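Local coordinates for hypothetical protein (Pyrococcus furiosus, PDB 2FZF), which is of unknown function but belongs to the rubrerythrin family of the ferritin clan, whose members are commonly di-iron proteins built on a four-helix bundle, at residues I13-M27 with I119-V131. Numbering follows the deposited sequence.
Sequences IEKMADFSLEELLGM and IAAEFYLKLEEMV
Met16 lays its terminal methyl over the face of the Phe123 ring, a CH-pi contact in which CE stands 4.0 Å from the ring centroid, 13° off the normal. The sulfur adds an oblique Met-aromatic contact, SD lying 4.2 Å from the same centroid. A bend at chi3 (74°) turns CE back over the face, where it also meets CD1 of Leu127 and the aliphatic CG of Lys126. Ile13 CD1 reaches the ring edge and the backbone behind it, 3.7 Å from Phe123 CA, while Leu24 O borders another part of the edge, 4.1 Å from Phe123 CZ. Met27 CE meets Phe123 CE2 obliquely. Phe123 extends into this setting because CG is anti to its backbone N (chi1 -176°). One turn on, Leu127 sends CD1 to Leu24 CD1 (3.5 Å) and CD2 to Leu25 CD2. Trimming Phe123 to an alanine is likely to leave the Met16 methyl without its aromatic platform and open a gap beside Leu24 and Met27. Further out, a Ser20-Glu23 capping box starts helix 21-44, and Met140 of helix 134-164 packs on Leu127. No hydrogen bond joins the segments, so apolar packing, with sulfur against the ring, joins lead-in 13-20 and the first turns of helix 21-44 to the C-terminal part of helix 103-129.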
ATOM      1  N   ILE A  13     -14.328   6.120  15.785  1.00 57.45           N
ATOM      2  CA  ILE A  13     -13.269   7.127  15.701  1.00 55.39           C
ATOM      3  C   ILE A  13     -13.750   8.455  16.298  1.00 55.21           C
ATOM      4  O   ILE A  13     -12.983   9.211  16.911  1.00 53.02           O
ATOM      5  CB  ILE A  13     -12.866   7.325  14.210  1.00 54.59           C
ATOM      6  CG1 ILE A  13     -11.395   7.723  14.094  1.00 54.31           C
ATOM      7  CG2 ILE A  13     -13.758   8.373  13.562  1.00 55.42           C
ATOM      8  CD1 ILE A  13     -10.447   6.650  14.559  1.00 52.01           C
ATOM      9  N   GLU A  14     -15.041   8.715  16.110  1.00 57.23           N
ATOM     10  CA  GLU A  14     -15.692   9.932  16.583  1.00 57.02           C
ATOM     11  C   GLU A  14     -15.469  10.158  18.068  1.00 56.42           C
ATOM     12  O   GLU A  14     -15.208  11.279  18.505  1.00 56.69           O
ATOM     13  CB  GLU A  14     -17.194   9.864  16.293  1.00 57.96           C
ATOM     14  CG  GLU A  14     -17.897  11.213  16.400  1.00 59.76           C
ATOM     15  CD  GLU A  14     -17.487  12.188  15.299  1.00 60.35           C
ATOM     16  OE1 GLU A  14     -16.302  12.163  14.889  1.00 58.65           O
ATOM     17  OE2 GLU A  14     -18.351  12.986  14.858  1.00 59.36           O
ATOM     18  N   LYS A  15     -15.561   9.094  18.851  1.00 56.27           N
ATOM     19  CA  LYS A  15     -15.377   9.247  20.282  1.00 55.85           C
ATOM     20  C   LYS A  15     -13.934   9.122  20.737  1.00 54.61           C
ATOM     21  O   LYS A  15     -13.645   8.465  21.731  1.00 53.64           O
ATOM     22  CB  LYS A  15     -16.250   8.255  21.034  1.00 56.68           C
ATOM     23  CG  LYS A  15     -15.812   6.834  20.913  1.00 58.92           C
ATOM     24  CD  LYS A  15     -16.722   5.949  21.743  1.00 63.28           C
ATOM     25  CE  LYS A  15     -16.779   6.391  23.217  1.00 65.88           C
ATOM     26  NZ  LYS A  15     -15.456   6.351  23.943  1.00 68.52           N
ATOM     27  N   MET A  16     -13.030   9.759  20.000  1.00 54.91           N
ATOM     28  CA  MET A  16     -11.621   9.747  20.357  1.00 53.72           C
ATOM     29  C   MET A  16     -11.440  10.866  21.375  1.00 55.41           C
ATOM     30  O   MET A  16     -10.522  10.834  22.195  1.00 56.43           O
ATOM     31  CB  MET A  16     -10.737  10.020  19.133  1.00 50.73           C
ATOM     32  CG  MET A  16     -10.142   8.782  18.449  1.00 45.81           C
ATOM     33  SD  MET A  16      -9.095   9.199  17.011  1.00 42.55           S
ATOM     34  CE  MET A  16      -7.633   9.845  17.795  1.00 39.56           C
ATOM     35  N   ALA A  17     -12.331  11.852  21.336  1.00 55.72           N
ATOM     36  CA  ALA A  17     -12.225  12.975  22.258  1.00 56.10           C
ATOM     37  C   ALA A  17     -12.458  12.586  23.712  1.00 56.26           C
ATOM     38  O   ALA A  17     -12.157  13.362  24.619  1.00 58.71           O
ATOM     39  CB  ALA A  17     -13.179  14.087  21.849  1.00 55.89           C
ATOM     40  N   ASP A  18     -12.982  11.387  23.940  1.00 55.20           N
ATOM     41  CA  ASP A  18     -13.228  10.920  25.302  1.00 53.80           C
ATOM     42  C   ASP A  18     -11.952  10.508  26.014  1.00 53.79           C
ATOM     43  O   ASP A  18     -12.000  10.123  27.184  1.00 54.62           O
ATOM     44  CB  ASP A  18     -14.196   9.730  25.304  1.00 53.99           C
ATOM     45  CG  ASP A  18     -15.655  10.161  25.264  1.00 54.79           C
ATOM     46  OD1 ASP A  18     -16.067  10.917  26.168  1.00 55.39           O
ATOM     47  OD2 ASP A  18     -16.390   9.745  24.339  1.00 53.06           O
ATOM     48  N   PHE A  19     -10.818  10.578  25.309  1.00 53.48           N
ATOM     49  CA  PHE A  19      -9.523  10.180  25.878  1.00 51.20           C
ATOM     50  C   PHE A  19      -8.428  11.215  25.685  1.00 51.41           C
ATOM     51  O   PHE A  19      -8.517  12.079  24.815  1.00 49.49           O
ATOM     52  CB  PHE A  19      -9.040   8.855  25.273  1.00 48.10           C
ATOM     53  CG  PHE A  19     -10.063   7.758  25.318  1.00 45.85           C
ATOM     54  CD1 PHE A  19     -11.110   7.732  24.408  1.00 45.56           C
ATOM     55  CD2 PHE A  19      -9.996   6.767  26.293  1.00 46.47           C
ATOM     56  CE1 PHE A  19     -12.082   6.738  24.468  1.00 46.87           C
ATOM     57  CE2 PHE A  19     -10.961   5.764  26.367  1.00 46.17           C
ATOM     58  CZ  PHE A  19     -12.004   5.748  25.456  1.00 47.17           C
ATOM     59  N   SER A  20      -7.389  11.107  26.511  1.00 53.28           N
ATOM     60  CA  SER A  20      -6.242  12.010  26.471  1.00 55.03           C
ATOM     61  C   SER A  20      -5.239  11.606  25.401  1.00 56.27           C
ATOM     62  O   SER A  20      -5.386  10.577  24.747  1.00 57.25           O
ATOM     63  CB  SER A  20      -5.540  12.020  27.824  1.00 55.55           C
ATOM     64  OG  SER A  20      -5.261  10.702  28.244  1.00 56.37           O
ATOM     65  N   LEU A  21      -4.204  12.415  25.229  1.00 57.27           N
ATOM     66  CA  LEU A  21      -3.210  12.109  24.222  1.00 57.99           C
ATOM     67  C   LEU A  21      -2.425  10.862  24.613  1.00 58.77           C
ATOM     68  O   LEU A  21      -2.124  10.018  23.763  1.00 58.77           O
ATOM     69  CB  LEU A  21      -2.281  13.306  24.014  1.00 57.78           C
ATOM     70  CG  LEU A  21      -1.255  13.201  22.871  1.00 59.27           C
ATOM     71  CD1 LEU A  21      -0.014  12.500  23.382  1.00 59.01           C
ATOM     72  CD2 LEU A  21      -1.847  12.467  21.663  1.00 56.96           C
ATOM     73  N   GLU A  22      -2.120  10.734  25.902  1.00 57.99           N
ATOM     74  CA  GLU A  22      -1.376   9.577  26.392  1.00 57.68           C
ATOM     75  C   GLU A  22      -2.228   8.307  26.337  1.00 55.98           C
ATOM     76  O   GLU A  22      -1.737   7.227  25.999  1.00 57.49           O
ATOM     77  CB  GLU A  22      -0.884   9.837  27.822  1.00 58.76           C
ATOM     78  CG  GLU A  22      -1.833  10.689  28.647  1.00 63.30           C
ATOM     79  CD  GLU A  22      -1.261  12.051  29.009  1.00 65.42           C
ATOM     80  OE1 GLU A  22      -0.322  12.103  29.840  1.00 67.58           O
ATOM     81  OE2 GLU A  22      -1.742  13.071  28.462  1.00 65.27           O
ATOM     82  N   GLU A  23      -3.509   8.444  26.659  1.00 53.27           N
ATOM     83  CA  GLU A  23      -4.427   7.312  26.636  1.00 49.85           C
ATOM     84  C   GLU A  23      -4.549   6.819  25.212  1.00 48.16           C
ATOM     85  O   GLU A  23      -4.537   5.613  24.944  1.00 48.43           O
ATOM     86  CB  GLU A  23      -5.800   7.731  27.152  1.00 49.85           C
ATOM     87  CG  GLU A  23      -5.935   7.629  28.659  1.00 48.76           C
ATOM     88  CD  GLU A  23      -7.326   7.985  29.150  1.00 48.27           C
ATOM     89  OE1 GLU A  23      -7.705   7.497  30.235  1.00 47.60           O
ATOM     90  OE2 GLU A  23      -8.030   8.752  28.456  1.00 45.66           O
ATOM     91  N   LEU A  24      -4.671   7.770  24.298  1.00 45.59           N
ATOM     92  CA  LEU A  24      -4.775   7.440  22.897  1.00 43.59           C
ATOM     93  C   LEU A  24      -3.473   6.765  22.472  1.00 42.64           C
ATOM     94  O   LEU A  24      -3.494   5.659  21.936  1.00 43.06           O
ATOM     95  CB  LEU A  24      -5.051   8.702  22.067  1.00 41.04           C
ATOM     96  CG  LEU A  24      -6.449   9.318  22.260  1.00 38.38           C
ATOM     97  CD1 LEU A  24      -6.605  10.541  21.370  1.00 35.68           C
ATOM     98  CD2 LEU A  24      -7.520   8.287  21.933  1.00 33.79           C
ATOM     99  N   LEU A  25      -2.336   7.403  22.728  1.00 41.08           N
ATOM    100  CA  LEU A  25      -1.080   6.775  22.351  1.00 40.45           C
ATOM    101  C   LEU A  25      -1.000   5.359  22.918  1.00 40.97           C
ATOM    102  O   LEU A  25      -0.472   4.465  22.263  1.00 44.02           O
ATOM    103  CB  LEU A  25       0.119   7.597  22.818  1.00 39.81           C
ATOM    104  CG  LEU A  25       0.389   8.881  22.027  1.00 36.23           C
ATOM    105  CD1 LEU A  25       1.455   9.649  22.743  1.00 37.39           C
ATOM    106  CD2 LEU A  25       0.813   8.584  20.614  1.00 34.52           C
ATOM    107  N   GLY A  26      -1.528   5.142  24.119  1.00 39.09           N
ATOM    108  CA  GLY A  26      -1.498   3.801  24.674  1.00 39.23           C
ATOM    109  C   GLY A  26      -2.336   2.856  23.812  1.00 39.78           C
ATOM    110  O   GLY A  26      -1.971   1.705  23.574  1.00 38.60           O
ATOM    111  N   MET A  27      -3.478   3.362  23.356  1.00 41.13           N
ATOM    112  CA  MET A  27      -4.389   2.616  22.500  1.00 39.24           C
ATOM    113  C   MET A  27      -3.666   2.225  21.224  1.00 36.21           C
ATOM    114  O   MET A  27      -3.730   1.070  20.796  1.00 34.41           O
ATOM    115  CB  MET A  27      -5.611   3.475  22.155  1.00 42.03           C
ATOM    116  CG  MET A  27      -6.632   3.587  23.280  1.00 47.87           C
ATOM    117  SD  MET A  27      -8.207   4.408  22.825  1.00 53.07           S
ATOM    118  CE  MET A  27      -8.514   3.646  21.240  1.00 52.29           C
ATOM    119  N   ILE A 119      -9.613   2.001  10.033  1.00 40.84           N
ATOM    120  CA  ILE A 119      -9.736   2.829  11.226  1.00 41.59           C
ATOM    121  C   ILE A 119      -8.389   3.329  11.744  1.00 40.04           C
ATOM    122  O   ILE A 119      -8.332   4.411  12.301  1.00 42.03           O
ATOM    123  CB  ILE A 119     -10.500   2.095  12.378  1.00 43.75           C
ATOM    124  CG1 ILE A 119     -12.006   2.065  12.076  1.00 43.72           C
ATOM    125  CG2 ILE A 119     -10.309   2.829  13.701  1.00 43.40           C
ATOM    126  CD1 ILE A 119     -12.410   1.000  11.075  1.00 45.09           C
ATOM    127  N   ALA A 120      -7.315   2.561  11.554  1.00 39.30           N
ATOM    128  CA  ALA A 120      -5.981   2.952  12.030  1.00 38.89           C
ATOM    129  C   ALA A 120      -5.399   4.194  11.340  1.00 41.46           C
ATOM    130  O   ALA A 120      -4.904   5.116  12.004  1.00 40.87           O
ATOM    131  CB  ALA A 120      -5.016   1.790  11.894  1.00 34.10           C
ATOM    132  N   ALA A 121      -5.439   4.217  10.013  1.00 43.32           N
ATOM    133  CA  ALA A 121      -4.919   5.360   9.281  1.00 43.92           C
ATOM    134  C   ALA A 121      -5.758   6.585   9.629  1.00 44.51           C
ATOM    135  O   ALA A 121      -5.219   7.673   9.832  1.00 45.31           O
ATOM    136  CB  ALA A 121      -4.966   5.097   7.780  1.00 45.06           C
ATOM    137  N   GLU A 122      -7.075   6.406   9.700  1.00 43.93           N
ATOM    138  CA  GLU A 122      -7.978   7.507  10.031  1.00 44.70           C
ATOM    139  C   GLU A 122      -7.717   8.003  11.443  1.00 43.49           C
ATOM    140  O   GLU A 122      -7.935   9.181  11.755  1.00 44.01           O
ATOM    141  CB  GLU A 122      -9.429   7.056   9.891  1.00 46.39           C
ATOM    142  CG  GLU A 122     -10.454   8.071  10.360  1.00 52.69           C
ATOM    143  CD  GLU A 122     -11.873   7.722   9.907  1.00 57.47           C
ATOM    144  OE1 GLU A 122     -12.165   6.501   9.763  1.00 56.64           O
ATOM    145  OE2 GLU A 122     -12.692   8.665   9.706  1.00 57.56           O
ATOM    146  N   PHE A 123      -7.240   7.088  12.283  1.00 40.98           N
ATOM    147  CA  PHE A 123      -6.893   7.365  13.677  1.00 39.68           C
ATOM    148  C   PHE A 123      -5.626   8.255  13.688  1.00 39.04           C
ATOM    149  O   PHE A 123      -5.631   9.344  14.254  1.00 37.29           O
ATOM    150  CB  PHE A 123      -6.659   6.020  14.410  1.00 37.83           C
ATOM    151  CG  PHE A 123      -6.383   6.145  15.897  1.00 35.98           C
ATOM    152  CD1 PHE A 123      -5.104   6.441  16.362  1.00 35.58           C
ATOM    153  CD2 PHE A 123      -7.396   5.934  16.831  1.00 34.65           C
ATOM    154  CE1 PHE A 123      -4.835   6.512  17.729  1.00 34.20           C
ATOM    155  CE2 PHE A 123      -7.135   6.003  18.199  1.00 33.70           C
ATOM    156  CZ  PHE A 123      -5.853   6.296  18.648  1.00 32.09           C
ATOM    157  N   TYR A 124      -4.566   7.800  13.027  1.00 38.53           N
ATOM    158  CA  TYR A 124      -3.329   8.553  12.972  1.00 37.20           C
ATOM    159  C   TYR A 124      -3.464   9.897  12.276  1.00 38.69           C
ATOM    160  O   TYR A 124      -2.589  10.764  12.388  1.00 35.69           O
ATOM    161  CB  TYR A 124      -2.259   7.736  12.282  1.00 36.39           C
ATOM    162  CG  TYR A 124      -1.827   6.543  13.072  1.00 35.93           C
ATOM    163  CD1 TYR A 124      -1.432   6.671  14.408  1.00 36.80           C
ATOM    164  CD2 TYR A 124      -1.759   5.287  12.478  1.00 34.53           C
ATOM    165  CE1 TYR A 124      -0.971   5.577  15.130  1.00 36.52           C
ATOM    166  CE2 TYR A 124      -1.304   4.191  13.190  1.00 35.17           C
ATOM    167  CZ  TYR A 124      -0.905   4.338  14.514  1.00 34.94           C
ATOM    168  OH  TYR A 124      -0.401   3.260  15.195  1.00 33.55           O
ATOM    169  N   LEU A 125      -4.554  10.053  11.530  1.00 41.13           N
ATOM    170  CA  LEU A 125      -4.844  11.298  10.820  1.00 44.28           C
ATOM    171  C   LEU A 125      -5.331  12.309  11.839  1.00 46.79           C
ATOM    172  O   LEU A 125      -4.966  13.484  11.789  1.00 46.33           O
ATOM    173  CB  LEU A 125      -5.942  11.075   9.783  1.00 46.10           C
ATOM    174  CG  LEU A 125      -5.449  10.922   8.345  1.00 48.53           C
ATOM    175  CD1 LEU A 125      -6.618  10.597   7.416  1.00 46.52           C
ATOM    176  CD2 LEU A 125      -4.749  12.210   7.932  1.00 48.67           C
ATOM    177  N   LYS A 126      -6.167  11.836  12.762  1.00 49.66           N
ATOM    178  CA  LYS A 126      -6.706  12.689  13.804  1.00 52.78           C
ATOM    179  C   LYS A 126      -5.619  13.008  14.819  1.00 53.88           C
ATOM    180  O   LYS A 126      -5.398  14.170  15.159  1.00 53.55           O
ATOM    181  CB  LYS A 126      -7.895  12.024  14.508  1.00 54.27           C
ATOM    182  CG  LYS A 126      -8.375  12.787  15.763  1.00 60.30           C
ATOM    183  CD  LYS A 126      -8.639  14.292  15.500  1.00 61.61           C
ATOM    184  CE  LYS A 126      -8.775  15.096  16.805  1.00 63.36           C
ATOM    185  NZ  LYS A 126      -9.874  14.596  17.691  1.00 65.33           N
ATOM    186  N   LEU A 127      -4.939  11.971  15.296  1.00 56.19           N
ATOM    187  CA  LEU A 127      -3.874  12.135  16.277  1.00 56.69           C
ATOM    188  C   LEU A 127      -2.868  13.141  15.748  1.00 57.91           C
ATOM    189  O   LEU A 127      -2.208  13.846  16.513  1.00 58.07           O
ATOM    190  CB  LEU A 127      -3.190  10.794  16.540  1.00 56.64           C
ATOM    191  CG  LEU A 127      -3.007  10.383  18.002  1.00 57.00           C
ATOM    192  CD1 LEU A 127      -4.352  10.368  18.704  1.00 56.79           C
ATOM    193  CD2 LEU A 127      -2.363   9.012  18.077  1.00 54.96           C
ATOM    194  N   GLU A 128      -2.758  13.209  14.426  1.00 59.02           N
ATOM    195  CA  GLU A 128      -1.836  14.144  13.800  1.00 61.44           C
ATOM    196  C   GLU A 128      -2.219  15.577  14.110  1.00 63.29           C
ATOM    197  O   GLU A 128      -1.361  16.424  14.370  1.00 64.08           O
ATOM    198  CB  GLU A 128      -1.832  13.968  12.290  1.00 60.90           C
ATOM    199  CG  GLU A 128      -1.141  15.118  11.592  1.00 61.35           C
ATOM    200  CD  GLU A 128      -1.124  14.960  10.102  1.00 61.43           C
ATOM    201  OE1 GLU A 128      -2.204  14.712   9.519  1.00 60.48           O
ATOM    202  OE2 GLU A 128      -0.030  15.091   9.515  1.00 62.66           O
ATOM    203  N   GLU A 129      -3.519  15.846  14.053  1.00 64.57           N
ATOM    204  CA  GLU A 129      -4.033  17.176  14.320  1.00 65.39           C
ATOM    205  C   GLU A 129      -4.181  17.419  15.816  1.00 64.61           C
ATOM    206  O   GLU A 129      -4.025  18.552  16.272  1.00 66.10           O
ATOM    207  CB  GLU A 129      -5.381  17.364  13.625  1.00 68.24           C
ATOM    208  CG  GLU A 129      -5.373  17.058  12.120  1.00 72.74           C
ATOM    209  CD  GLU A 129      -4.382  17.908  11.317  1.00 75.38           C
ATOM    210  OE1 GLU A 129      -4.403  17.812  10.065  1.00 75.23           O
ATOM    211  OE2 GLU A 129      -3.582  18.661  11.925  1.00 76.63           O
ATOM    212  N   MET A 130      -4.470  16.353  16.569  1.00 62.59           N
ATOM    213  CA  MET A 130      -4.658  16.419  18.023  1.00 60.58           C
ATOM    214  C   MET A 130      -3.306  16.524  18.760  1.00 62.42           C
ATOM    215  O   MET A 130      -3.231  16.336  19.974  1.00 62.82           O
ATOM    216  CB  MET A 130      -5.485  15.188  18.494  1.00 56.61           C
ATOM    217  CG  MET A 130      -6.147  15.290  19.894  1.00 50.66           C
ATOM    218  SD  MET A 130      -7.718  14.381  20.164  1.00 39.81           S
ATOM    219  CE  MET A 130      -8.907  15.668  19.904  1.00 38.22           C
ATOM    220  N   VAL A 131      -2.245  16.845  18.016  1.00 64.52           N
ATOM    221  CA  VAL A 131      -0.896  17.004  18.584  1.00 66.19           C
ATOM    222  C   VAL A 131      -0.171  18.174  17.904  1.00 67.84           C
ATOM    223  O   VAL A 131      -0.455  18.494  16.750  1.00 69.48           O
ATOM    224  CB  VAL A 131      -0.036  15.717  18.404  1.00 65.28           C
ATOM    225  CG1 VAL A 131       0.331  15.518  16.944  1.00 64.82           C
ATOM    226  CG2 VAL A 131       1.218  15.807  19.246  1.00 64.60           C
TER